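Local coordinates for protein BIS(5'-nucleosyl)-tetraphosphatase (Diadenosine tetraphosphatase), putative (PDB 5CFJ) that probably hydrolyses diadenosine tetraphosphate asymmetrically, as a Nudix-family hydrolase of the malaria parasite Plasmodium falciparum, at residues G10-R15 / W44-G49; F32-A37 / K120-H125; L66-I71 / S113-D118; D74-L79 / Y99-L104. All coordinates share one frame; numbering follows the deposited sequence. Where two conformers were deposited one is given.

Contact 1. Residues G10-R15 / W44-G49; sequences GILLCR and WTPPKG. With SO4 (sulfate ion), chain D; SO4 (sulfate ion), chain B; SO4 (sulfate ion), chain C.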
# COMPACT_ATOMS: atom_id res chain seq x y z
N GLY A 10 -1.65 -6.65 1.29
CA GLY A 10 -1.21 -5.72 0.28
C GLY A 10 0.27 -5.47 0.31
O GLY A 10 0.97 -5.83 1.26
N ILE A 11 0.75 -4.84 -0.75
CA ILE A 11 2.14 -4.41 -0.81
C ILE A 11 2.17 -2.92 -0.47
O ILE A 11 1.51 -2.12 -1.13
CB ILE A 11 2.80 -4.65 -2.19
CG1 ILE A 11 2.81 -6.14 -2.55
CG2 ILE A 11 4.20 -4.04 -2.23
CD1 ILE A 11 3.74 -6.99 -1.66
N LEU A 12 2.91 -2.57 0.57
CA LEU A 12 3.22 -1.17 0.81
C LEU A 12 4.41 -0.85 -0.08
O LEU A 12 5.57 -1.09 0.27
CB LEU A 12 3.52 -0.91 2.29
CG LEU A 12 3.87 0.53 2.64
CD1 LEU A 12 2.70 1.45 2.31
CD2 LEU A 12 4.25 0.63 4.11
N LEU A 13 4.09 -0.37 -1.27
CA LEU A 13 5.08 -0.11 -2.30
C LEU A 13 5.65 1.29 -2.11
O LEU A 13 4.91 2.27 -2.07
CB LEU A 13 4.47 -0.27 -3.69
CG LEU A 13 5.45 -0.23 -4.86
CD1 LEU A 13 6.40 -1.43 -4.81
CD2 LEU A 13 4.69 -0.20 -6.18
N CYS A 14 6.97 1.38 -1.98
CA CYS A 14 7.64 2.65 -1.80
C CYS A 14 8.66 2.89 -2.89
O CYS A 14 9.01 1.98 -3.64
CB CYS A 14 8.31 2.74 -0.42
SG CYS A 14 9.79 1.75 -0.20
N ARG A 15 9.12 4.14 -3.00
CA ARG A 15 10.21 4.50 -3.89
C ARG A 15 11.00 5.62 -3.24
O ARG A 15 10.46 6.40 -2.44
CB ARG A 15 9.68 4.93 -5.26
CG ARG A 15 8.94 6.26 -5.26
CD ARG A 15 8.37 6.58 -6.63
NE ARG A 15 7.84 7.94 -6.67
CZ ARG A 15 7.28 8.50 -7.73
NH1 ARG A 15 7.18 7.82 -8.86
NH2 ARG A 15 6.83 9.74 -7.66
N TRP A 44 -8.07 6.54 0.18
CA TRP A 44 -6.78 6.24 -0.41
C TRP A 44 -6.08 5.16 0.40
O TRP A 44 -5.93 5.30 1.61
CB TRP A 44 -5.91 7.48 -0.43
CG TRP A 44 -6.39 8.62 -1.29
CD1 TRP A 44 -7.32 9.57 -0.96
CD2 TRP A 44 -5.92 8.96 -2.59
NE1 TRP A 44 -7.47 10.46 -1.99
CE2 TRP A 44 -6.61 10.12 -3.00
CE3 TRP A 44 -4.97 8.40 -3.46
CZ2 TRP A 44 -6.39 10.72 -4.24
CZ3 TRP A 44 -4.76 9.00 -4.69
CH2 TRP A 44 -5.46 10.15 -5.06
N THR A 45 -5.65 4.08 -0.25
CA THR A 45 -4.89 3.03 0.42
C THR A 45 -3.81 2.50 -0.51
O THR A 45 -3.87 2.72 -1.72
CB THR A 45 -5.79 1.83 0.85
OG1 THR A 45 -6.11 1.03 -0.29
CG2 THR A 45 -7.07 2.27 1.56
N PRO A 46 -2.83 1.76 0.04
CA PRO A 46 -1.93 1.01 -0.84
C PRO A 46 -2.71 -0.10 -1.56
O PRO A 46 -3.86 -0.38 -1.22
CB PRO A 46 -0.89 0.42 0.12
CG PRO A 46 -1.03 1.23 1.39
CD PRO A 46 -2.48 1.59 1.46
N PRO A 47 -2.09 -0.72 -2.58
CA PRO A 47 -2.70 -1.88 -3.23
C PRO A 47 -2.91 -3.02 -2.23
O PRO A 47 -1.99 -3.33 -1.47
CB PRO A 47 -1.68 -2.26 -4.31
CG PRO A 47 -0.77 -1.07 -4.43
CD PRO A 47 -0.73 -0.45 -3.09
N LYS A 48 -4.08 -3.63 -2.23
CA LYS A 48 -4.41 -4.70 -1.30
C LYS A 48 -5.69 -5.41 -1.71
O LYS A 48 -6.48 -4.87 -2.50
CB LYS A 48 -4.59 -4.16 0.12
CG LYS A 48 -5.77 -3.23 0.27
CD LYS A 48 -6.04 -2.95 1.73
CE LYS A 48 -7.01 -1.79 1.90
NZ LYS A 48 -8.31 -2.03 1.21
N GLY A 49 -5.92 -6.59 -1.15
CA GLY A 49 -7.19 -7.26 -1.33
C GLY A 49 -7.28 -8.58 -0.59
O GLY A 49 -6.41 -8.92 0.21
S SO4 D . 4.61 10.27 -10.62
O1 SO4 D . 3.28 9.67 -10.58
O2 SO4 D . 5.60 9.24 -10.93
O3 SO4 D . 4.90 10.88 -9.33
O4 SO4 D . 4.64 11.30 -11.66
S SO4 B . -10.34 -0.58 3.82
O1 SO4 B . -9.99 -0.22 2.45
O2 SO4 B . -9.61 -1.76 4.26
O3 SO4 B . -10.04 0.54 4.71
O4 SO4 B . -11.78 -0.84 3.88
S SO4 C . -9.38 13.52 -2.67
O1 SO4 C . -9.01 13.57 -4.09
O2 SO4 C . -10.22 12.36 -2.41
O3 SO4 C . -8.18 13.43 -1.85
O4 SO4 C . -10.12 14.73 -2.33

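Contact 2. Residues F32-A37 / K120-H125; sequences FLFLKA and KWIGSH. With SO4 (sulfate ion), chain C.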
# COMPACT_ATOMS: atom_id res chain seq x y z
N PHE A 32 5.13 6.60 -1.13
CA PHE A 32 4.38 5.37 -1.09
C PHE A 32 3.23 5.46 -2.08
O PHE A 32 2.54 6.48 -2.14
CB PHE A 32 3.84 5.12 0.32
CG PHE A 32 4.91 5.03 1.36
CD1 PHE A 32 5.38 6.17 2.01
CD2 PHE A 32 5.47 3.80 1.69
CE1 PHE A 32 6.38 6.08 2.96
CE2 PHE A 32 6.45 3.70 2.64
CZ PHE A 32 6.91 4.84 3.28
N LEU A 33 2.99 4.38 -2.82
CA LEU A 33 1.94 4.40 -3.83
C LEU A 33 0.57 4.20 -3.20
O LEU A 33 0.28 3.14 -2.66
CB LEU A 33 2.19 3.34 -4.89
CG LEU A 33 1.15 3.24 -6.01
CD1 LEU A 33 1.06 4.56 -6.78
CD2 LEU A 33 1.48 2.09 -6.96
N PHE A 34 -0.27 5.23 -3.30
CA PHE A 34 -1.63 5.17 -2.78
C PHE A 34 -2.63 5.28 -3.92
O PHE A 34 -2.42 6.03 -4.87
CB PHE A 34 -1.86 6.26 -1.72
CG PHE A 34 -1.49 5.82 -0.34
CD1 PHE A 34 -2.46 5.69 0.63
CD2 PHE A 34 -0.18 5.49 -0.02
CE1 PHE A 34 -2.15 5.25 1.89
CE2 PHE A 34 0.14 5.06 1.25
CZ PHE A 34 -0.85 4.93 2.21
N LEU A 35 -3.70 4.51 -3.80
CA LEU A 35 -4.71 4.38 -4.84
C LEU A 35 -6.05 4.88 -4.30
O LEU A 35 -6.44 4.53 -3.18
CB LEU A 35 -4.84 2.92 -5.28
CG LEU A 35 -3.53 2.18 -5.57
CD1 LEU A 35 -3.84 0.74 -5.94
CD2 LEU A 35 -2.75 2.85 -6.68
N LYS A 36 -6.75 5.68 -5.10
CA LYS A 36 -8.02 6.25 -4.69
C LYS A 36 -9.18 5.35 -5.12
O LYS A 36 -9.42 5.16 -6.31
CB LYS A 36 -8.20 7.65 -5.27
CG LYS A 36 -9.45 8.33 -4.74
CD LYS A 36 -9.67 9.70 -5.36
CE LYS A 36 -10.92 10.35 -4.80
NZ LYS A 36 -11.02 11.76 -5.23
N ALA A 37 -9.89 4.82 -4.14
CA ALA A 37 -10.98 3.89 -4.42
C ALA A 37 -12.08 4.53 -5.26
O ALA A 37 -12.46 5.68 -5.03
CB ALA A 37 -11.56 3.38 -3.12
N LYS A 120 -1.47 8.30 -6.37
CA LYS A 120 -0.51 9.32 -5.99
C LYS A 120 0.61 8.66 -5.22
O LYS A 120 0.35 7.82 -4.36
CB LYS A 120 -1.15 10.41 -5.13
CG LYS A 120 -2.07 11.35 -5.86
CD LYS A 120 -1.35 12.11 -6.95
CE LYS A 120 -2.32 12.97 -7.73
NZ LYS A 120 -3.54 12.18 -8.05
N TRP A 121 1.84 9.07 -5.50
CA TRP A 121 2.98 8.68 -4.69
C TRP A 121 3.08 9.73 -3.59
O TRP A 121 3.41 10.88 -3.87
CB TRP A 121 4.24 8.65 -5.52
CG TRP A 121 4.33 7.48 -6.45
CD1 TRP A 121 3.99 7.44 -7.78
CD2 TRP A 121 4.85 6.19 -6.13
NE1 TRP A 121 4.24 6.19 -8.29
CE2 TRP A 121 4.78 5.41 -7.30
CE3 TRP A 121 5.37 5.62 -4.96
CZ2 TRP A 121 5.21 4.08 -7.35
CZ3 TRP A 121 5.80 4.30 -5.00
CH2 TRP A 121 5.72 3.55 -6.19
N ILE A 122 2.76 9.35 -2.36
CA ILE A 122 2.71 10.33 -1.26
C ILE A 122 3.77 10.08 -0.20
O ILE A 122 4.17 8.95 0.08
CB ILE A 122 1.31 10.34 -0.59
CG1 ILE A 122 1.00 9.02 0.11
CG2 ILE A 122 0.23 10.70 -1.62
CD1 ILE A 122 -0.23 9.08 1.00
N GLY A 123 4.25 11.17 0.39
CA GLY A 123 5.14 11.06 1.52
C GLY A 123 4.34 10.87 2.79
O GLY A 123 3.14 11.18 2.85
N SER A 124 5.00 10.37 3.82
CA SER A 124 4.36 10.18 5.11
C SER A 124 3.73 11.47 5.64
O SER A 124 2.68 11.45 6.27
CB SER A 124 5.37 9.63 6.12
OG SER A 124 6.46 10.51 6.28
N HIS A 125 4.36 12.61 5.35
CA HIS A 125 3.86 13.90 5.83
C HIS A 125 2.55 14.32 5.19
O HIS A 125 1.91 15.27 5.65
CB HIS A 125 4.90 15.00 5.62
CG HIS A 125 6.08 14.91 6.53
ND1 HIS A 125 6.70 16.02 7.06
CD2 HIS A 125 6.76 13.84 7.01
CE1 HIS A 125 7.70 15.64 7.83
NE2 HIS A 125 7.76 14.32 7.82
S SO4 C . -9.38 13.52 -2.67
O1 SO4 C . -9.01 13.57 -4.09
O2 SO4 C . -10.22 12.36 -2.41
O3 SO4 C . -8.18 13.43 -1.85
O4 SO4 C . -10.12 14.73 -2.33

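Contact 3. Residues L66-I71 / S113-D118; sequences LEETGI and SDEHTD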
# COMPACT_ATOMS: atom_id res chain seq x y z
N LEU A 66 -0.48 -6.50 -8.54
CA LEU A 66 -0.45 -6.64 -9.98
C LEU A 66 -1.81 -6.28 -10.62
O LEU A 66 -1.86 -5.56 -11.61
CB LEU A 66 -0.05 -8.07 -10.35
CG LEU A 66 -0.05 -8.43 -11.84
CD1 LEU A 66 0.86 -7.52 -12.64
CD2 LEU A 66 0.37 -9.88 -11.99
N GLU A 67 -2.89 -6.77 -10.03
CA GLU A 67 -4.23 -6.48 -10.54
C GLU A 67 -4.54 -4.99 -10.50
O GLU A 67 -5.16 -4.45 -11.42
CB GLU A 67 -5.29 -7.24 -9.75
CG GLU A 67 -5.26 -8.73 -9.98
CD GLU A 67 -6.39 -9.47 -9.30
OE1 GLU A 67 -7.44 -8.85 -9.04
OE2 GLU A 67 -6.23 -10.68 -9.05
N GLU A 68 -4.12 -4.33 -9.43
CA GLU A 68 -4.55 -2.96 -9.18
C GLU A 68 -3.62 -1.90 -9.76
O GLU A 68 -4.01 -0.73 -9.87
CB GLU A 68 -4.74 -2.73 -7.68
CG GLU A 68 -5.91 -3.54 -7.15
CD GLU A 68 -6.09 -3.46 -5.65
OE1 GLU A 68 -5.30 -2.80 -4.94
OE2 GLU A 68 -7.07 -4.06 -5.17
N THR A 69 -2.41 -2.28 -10.14
CA THR A 69 -1.43 -1.31 -10.63
C THR A 69 -0.70 -1.74 -11.90
O THR A 69 0.02 -0.95 -12.50
CB THR A 69 -0.33 -1.01 -9.59
OG1 THR A 69 0.52 -2.15 -9.45
CG2 THR A 69 -0.90 -0.62 -8.24
N GLY A 70 -0.83 -3.01 -12.28
CA GLY A 70 -0.07 -3.55 -13.39
C GLY A 70 1.40 -3.80 -13.06
O GLY A 70 2.16 -4.24 -13.92
N ILE A 71 1.81 -3.55 -11.82
CA ILE A 71 3.21 -3.73 -11.45
C ILE A 71 3.42 -5.11 -10.85
O ILE A 71 2.82 -5.44 -9.82
CB ILE A 71 3.66 -2.65 -10.45
CG1 ILE A 71 3.49 -1.25 -11.05
CG2 ILE A 71 5.09 -2.90 -10.02
CD1 ILE A 71 3.77 -0.13 -10.07
N SER A 113 -7.03 -0.34 -12.32
CA SER A 113 -8.19 -1.18 -12.65
C SER A 113 -9.46 -0.39 -12.34
O SER A 113 -9.38 0.75 -11.89
CB SER A 113 -8.16 -2.48 -11.86
OG SER A 113 -8.45 -2.24 -10.49
N ASP A 114 -10.62 -1.01 -12.53
CA ASP A 114 -11.87 -0.29 -12.25
C ASP A 114 -12.05 0.00 -10.75
O ASP A 114 -12.91 0.80 -10.38
CB ASP A 114 -13.08 -1.06 -12.79
CG ASP A 114 -13.17 -2.50 -12.29
OD1 ASP A 114 -12.41 -2.88 -11.38
OD2 ASP A 114 -14.01 -3.25 -12.82
N GLU A 115 -11.23 -0.62 -9.92
CA GLU A 115 -11.32 -0.43 -8.47
C GLU A 115 -10.87 0.96 -8.02
O GLU A 115 -11.22 1.40 -6.92
CB GLU A 115 -10.49 -1.50 -7.76
CG GLU A 115 -10.74 -1.61 -6.27
CD GLU A 115 -10.37 -2.98 -5.73
OE1 GLU A 115 -9.78 -3.77 -6.49
OE2 GLU A 115 -10.67 -3.26 -4.55
N HIS A 116 -10.09 1.64 -8.85
CA HIS A 116 -9.53 2.93 -8.47
C HIS A 116 -9.62 3.97 -9.58
O HIS A 116 -9.57 3.62 -10.75
CB HIS A 116 -8.07 2.77 -8.05
CG HIS A 116 -7.89 1.84 -6.89
ND1 HIS A 116 -7.53 0.52 -7.05
CD2 HIS A 116 -8.06 2.03 -5.56
CE1 HIS A 116 -7.46 -0.06 -5.87
NE2 HIS A 116 -7.78 0.84 -4.95
N THR A 117 -9.72 5.23 -9.20
CA THR A 117 -9.86 6.31 -10.18
C THR A 117 -8.60 7.15 -10.31
O THR A 117 -8.45 7.90 -11.27
CB THR A 117 -11.02 7.25 -9.82
OG1 THR A 117 -10.79 7.80 -8.52
CG2 THR A 117 -12.34 6.50 -9.83
N ASP A 118 -7.68 7.03 -9.35
CA ASP A 118 -6.49 7.86 -9.33
C ASP A 118 -5.42 7.20 -8.48
O ASP A 118 -5.71 6.27 -7.72
CB ASP A 118 -6.84 9.25 -8.77
CG ASP A 118 -5.84 10.32 -9.16
OD1 ASP A 118 -4.94 10.06 -9.98
OD2 ASP A 118 -5.97 11.45 -8.63
O HOH W 1 -6.71 -0.36 -9.50
O HOH W 2 -6.27 -0.96 -2.90

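Contact 4. Residues D74-L79 / Y99-L104; sequences DKYKLL and YLAMLL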
# COMPACT_ATOMS: atom_id res chain seq x y z
N ASP A 74 8.62 -8.62 -10.18
CA ASP A 74 9.97 -8.45 -10.72
C ASP A 74 10.38 -6.98 -10.71
O ASP A 74 11.56 -6.66 -10.87
CB ASP A 74 10.07 -9.02 -12.13
CG ASP A 74 9.18 -8.30 -13.11
OD1 ASP A 74 7.95 -8.45 -12.99
OD2 ASP A 74 9.70 -7.58 -13.98
N LYS A 75 9.42 -6.08 -10.52
CA LYS A 75 9.70 -4.64 -10.53
C LYS A 75 10.10 -4.09 -9.17
O LYS A 75 10.51 -2.93 -9.07
CB LYS A 75 8.48 -3.87 -11.02
CG LYS A 75 8.01 -4.27 -12.40
CD LYS A 75 9.11 -4.10 -13.43
CE LYS A 75 8.58 -4.31 -14.83
NZ LYS A 75 7.97 -5.65 -15.04
N TYR A 76 9.96 -4.89 -8.12
CA TYR A 76 10.25 -4.37 -6.79
C TYR A 76 11.00 -5.38 -5.93
O TYR A 76 10.97 -6.58 -6.18
CB TYR A 76 8.97 -3.88 -6.10
CG TYR A 76 7.80 -4.83 -6.03
CD1 TYR A 76 7.78 -5.90 -5.15
CD2 TYR A 76 6.67 -4.61 -6.83
CE1 TYR A 76 6.68 -6.74 -5.07
CE2 TYR A 76 5.57 -5.44 -6.75
CZ TYR A 76 5.58 -6.51 -5.88
OH TYR A 76 4.48 -7.34 -5.81
N LYS A 77 11.68 -4.85 -4.93
CA LYS A 77 12.41 -5.65 -3.97
C LYS A 77 11.60 -5.75 -2.70
O LYS A 77 11.33 -4.74 -2.04
CB LYS A 77 13.76 -5.02 -3.66
CG LYS A 77 14.59 -5.79 -2.66
CD LYS A 77 15.86 -5.04 -2.33
CE LYS A 77 16.69 -5.73 -1.28
NZ LYS A 77 17.94 -4.96 -1.03
N LEU A 78 11.17 -6.96 -2.36
CA LEU A 78 10.47 -7.18 -1.11
C LEU A 78 11.43 -6.97 0.04
O LEU A 78 12.52 -7.55 0.06
CB LEU A 78 9.85 -8.58 -1.07
CG LEU A 78 8.67 -8.82 -2.02
CD1 LEU A 78 8.41 -10.31 -2.19
CD2 LEU A 78 7.42 -8.12 -1.52
N LEU A 79 11.04 -6.13 0.98
CA LEU A 79 11.89 -5.83 2.13
C LEU A 79 11.39 -6.54 3.37
O LEU A 79 10.25 -7.01 3.44
CB LEU A 79 11.95 -4.32 2.37
CG LEU A 79 12.45 -3.53 1.16
CD1 LEU A 79 12.44 -2.04 1.46
CD2 LEU A 79 13.84 -3.98 0.72
N TYR A 99 3.06 -5.65 3.33
CA TYR A 99 4.45 -6.08 3.17
C TYR A 99 5.18 -4.99 2.42
O TYR A 99 4.76 -4.60 1.34
CB TYR A 99 4.54 -7.40 2.40
CG TYR A 99 3.67 -8.51 2.98
CD1 TYR A 99 2.35 -8.65 2.57
CD2 TYR A 99 4.17 -9.39 3.93
CE1 TYR A 99 1.55 -9.65 3.09
CE2 TYR A 99 3.36 -10.39 4.46
CZ TYR A 99 2.06 -10.51 4.03
OH TYR A 99 1.25 -11.49 4.54
N LEU A 100 6.26 -4.47 2.99
CA LEU A 100 7.00 -3.38 2.36
C LEU A 100 7.80 -3.85 1.16
O LEU A 100 8.44 -4.89 1.21
CB LEU A 100 7.93 -2.74 3.38
CG LEU A 100 8.73 -1.49 2.97
CD1 LEU A 100 7.83 -0.30 2.67
CD2 LEU A 100 9.74 -1.13 4.05
N ALA A 101 7.77 -3.07 0.08
CA ALA A 101 8.61 -3.36 -1.08
C ALA A 101 9.10 -2.06 -1.69
O ALA A 101 8.38 -1.06 -1.64
CB ALA A 101 7.85 -4.17 -2.11
N MET A 102 10.30 -2.06 -2.24
CA MET A 102 10.81 -0.88 -2.90
C MET A 102 10.81 -1.06 -4.41
O MET A 102 11.42 -1.98 -4.96
CB MET A 102 12.22 -0.53 -2.42
CG MET A 102 12.66 0.85 -2.89
SD MET A 102 14.34 1.22 -2.39
CE MET A 102 14.22 1.09 -0.60
N LEU A 103 10.10 -0.16 -5.07
CA LEU A 103 10.05 -0.13 -6.51
C LEU A 103 11.43 0.28 -7.00
O LEU A 103 11.97 1.29 -6.56
CB LEU A 103 8.98 0.84 -6.98
CG LEU A 103 8.67 0.86 -8.47
CD1 LEU A 103 8.08 -0.46 -8.94
CD2 LEU A 103 7.73 2.01 -8.74
N LEU A 104 12.01 -0.52 -7.89
CA LEU A 104 13.38 -0.31 -8.31
C LEU A 104 13.51 0.77 -9.40
O LEU A 104 14.52 1.46 -9.48
CB LEU A 104 13.97 -1.65 -8.77
CG LEU A 104 14.06 -2.64 -7.60
CD1 LEU A 104 13.93 -4.11 -8.03
CD2 LEU A 104 15.35 -2.42 -6.85
O HOH W 3 8.05 -7.64 1.96

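Contact 1. Residues G10-R15 / W44-G49
Ile11 and Pro47 touch where strand 6-16 meets the Pro46-Pro47 break between the two pieces of strand 44-50, in the Nudix fold. Strand 6-16 is central in the mixed sheet. Gly49, the last residue of the other segment, opens the sequence that matches the Nudix box. The polar part of the contact is thin. Ile11 N reaches Pro47 O at 3.2 Å, but the bond is weak and bent, with 126° at the hydrogen. Gly10 CA also approaches Pro47 O, at 3.1 Å, as a CA-H...O contact. One carbonyl oxygen therefore meets both residues. Gly10 CA comes within 3.7 Å of Lys48 CA. A second carbonyl, that of Ile11, packs against the proline rings. Pro47 CD lies 3.4 Å from Ile11 O, and Pro46 CB rests near the same oxygen.

The apolar part is Leu12 on Pro46. Leu12 CG stands anti to the backbone N (chi1 -180°). Its CD1 meets Pro46 CG at 3.8 Å, the two side chains crossing obliquely. Leu12 also packs on Leu139, Leu140 and Ala143 of helix 134-147, while Ile11 and Pro47 touch Thr65 of helix 57-69. The contact thus lies between helices packed on the sheet.

Three sulfates, probably from the crystallisation liquor, bind side chains of the two segments. Arg15 holds one at the guanidinium edge through NH1 and NH2, and its NE forms a salt bridge with Glu31. Trp44 NE1 donates to the second. The third is taken by the lysine ammonium, with Lys48 NZ 2.8 Å from sulfate O1.

Contact 2. Residues F32-A37 / K120-H125
Trp121 lays its indole against Leu33 where the edge strand 116-122 pairs with strand 30-37. The pairing is antiparallel, with Leu33 and Trp121 as a non-hydrogen-bonded pair between two hydrogen-bonded ones. Phe32 and Ile122 exchange both backbone bonds, and so do Phe34 and Lys120. The Phe34 N to Lys120 O bond is 2.9 Å long and nearly straight, at 168°. Between them, Trp121 CA makes a CA-H...O contact with Phe32 O.

The Leu33 side chain can be followed outward. Its CB sits over one face of the six-membered ring of Trp121, 3.7 Å from the centroid and 9° off the normal. This is a CH-pi contact. CG is anti to the backbone N (chi1 179°). Beyond it, CD1 meets the five-membered part of the indole, 3.9 Å from Trp121 NE1 and about as far from CE2. CB and CD1 therefore meet different rings of the indole. The tryptophan also brings its CE3 to 3.4 Å from Leu33 N.

On the other face of the sheet, Ile122 CD1 lies over the Phe34 ring, 3.8 Å from its centroid. The two side chains cross at about a right angle. CD1 makes a second CH-pi contact; CG1 packs against Phe34 CD2.

Arg15 makes a cation-pi contact with Trp121. Backbone bonds join Leu33 to Leu13 of strand 6-16 and Leu35 to Thr45 of strand 44-50. Strand 30-37 thus pairs with three strands. Phe32 packs on Leu12 and Cys14, which also touch helix 134-147.

Contact 3. Residues L66-I71 / S113-D118
Water 1 is held by three groups across the gap between helix 57-69 and the turn at 113-116. It donates to Glu68 O at 2.8 Å and accepts from Ser113 N at 2.8 Å. His116 ND1 lies 2.7 Å away as a third hydrogen-bonding partner. No direct hydrogen bond joins the two segments.

The Glu68 chain is extended beyond CG, and its carboxylate lies by His116 and Glu115. Its OE1 accepts from water 2 at 2.9 Å, and His116 NE2 gives that water a weak bond. The same OE1 takes a hydrogen bond from Lys48 N. The carboxylate and imidazole planes stand 70° apart, with Glu68 OE1 3.6 Å from His116 CE1.

Glu68 OE2 lies 3.0 Å from Glu115 OE1, and Glu64 OE1 is also close to it. Nudix-box glutamates bind metal in relatives, which is consistent with this cluster.

Ser113 OG accepts from Glu115 N in an ST turn, within a type I beta turn from Ser113 to His116. Thr69 OG1 accepts from Ile71 N in another ST turn, just where Gly70 takes positive phi. Residues 49-70 match the Nudix box, a loop-helix-loop motif. Its REXXEE core is Arg63, Glu64, Glu67 and Glu68 on helix 57-69, with Gly70 after it.

Contact 4. Residues D74-L79 / Y99-L104
Tyr76 leans diagonally over to Ala101, on one face of the beta hairpin of strands 76-89 and 92-103, while Leu79, Leu100 and Met102 gather on the other. The direct pairs on the first face are Tyr76 with Leu103 and Leu78 with Ala101. The strands 76-79 and 99-103 run antiparallel at 152°. Tyr76 CG lies between the backbone N and the carbonyl carbon (chi1 52°), which places it 4.0 Å from Ala101 CB. The methyl of Ala101 approaches the ring obliquely, and Ala101 CB lies 3.5 Å from Tyr76 CD1. Leu78 adds CD2 to the same methyl, so Ala101 CB is met by both neighbours of Lys77.

Across the sheet, Leu79 and Leu100 cross at a slant. Leu79 CD1 touches Leu100 CD2 at 3.9 Å and also comes near Met102 CE, at 4.1 Å. One methyl therefore bridges two side chains of the partner strand. Helix 134-147 packs on this group through Phe146 and Leu147. On the Tyr76 face, Val62 and Leu58 of helix 57-69 pack on Tyr76 and Leu78.

The backbone ties are regular. Lys77 and Met102 exchange two bonds, Leu79 N binds Leu100 O, and Leu104 N reaches Lys75 O at 3.1 Å in a nearly straight line, 176° at the hydrogen. Water 3 donates to Leu79 O and Leu100 O. Across the strands the side chains meet through apolar groups, so direct polar cohesion comes from the backbone.

Overall arrangement
All four contacts reach one mixed, curved sheet of the Nudix domain. Contact 1 is about 1 Å from the chain centre, and contact 2 lies about 8 Å from it, centre to centre. Contacts 3 and 4 lie farther out, with centres about 17 Å apart. Strand 6-16 pairs with strands 30-37, 44-50 and 92-103, so contacts 1, 2 and 4 meet along it. Contacts 2 and 3 share strand 116-122. Along the chain, contacts 1 and 2 cross, contact 3 is nested inside contact 2, and contact 4 inside contact 3. Contacts 1 and 2 join strands, contact 3 ties the end of Nudix-box helix 57-69 to the 113-116 turn, and contact 4 closes a hairpin.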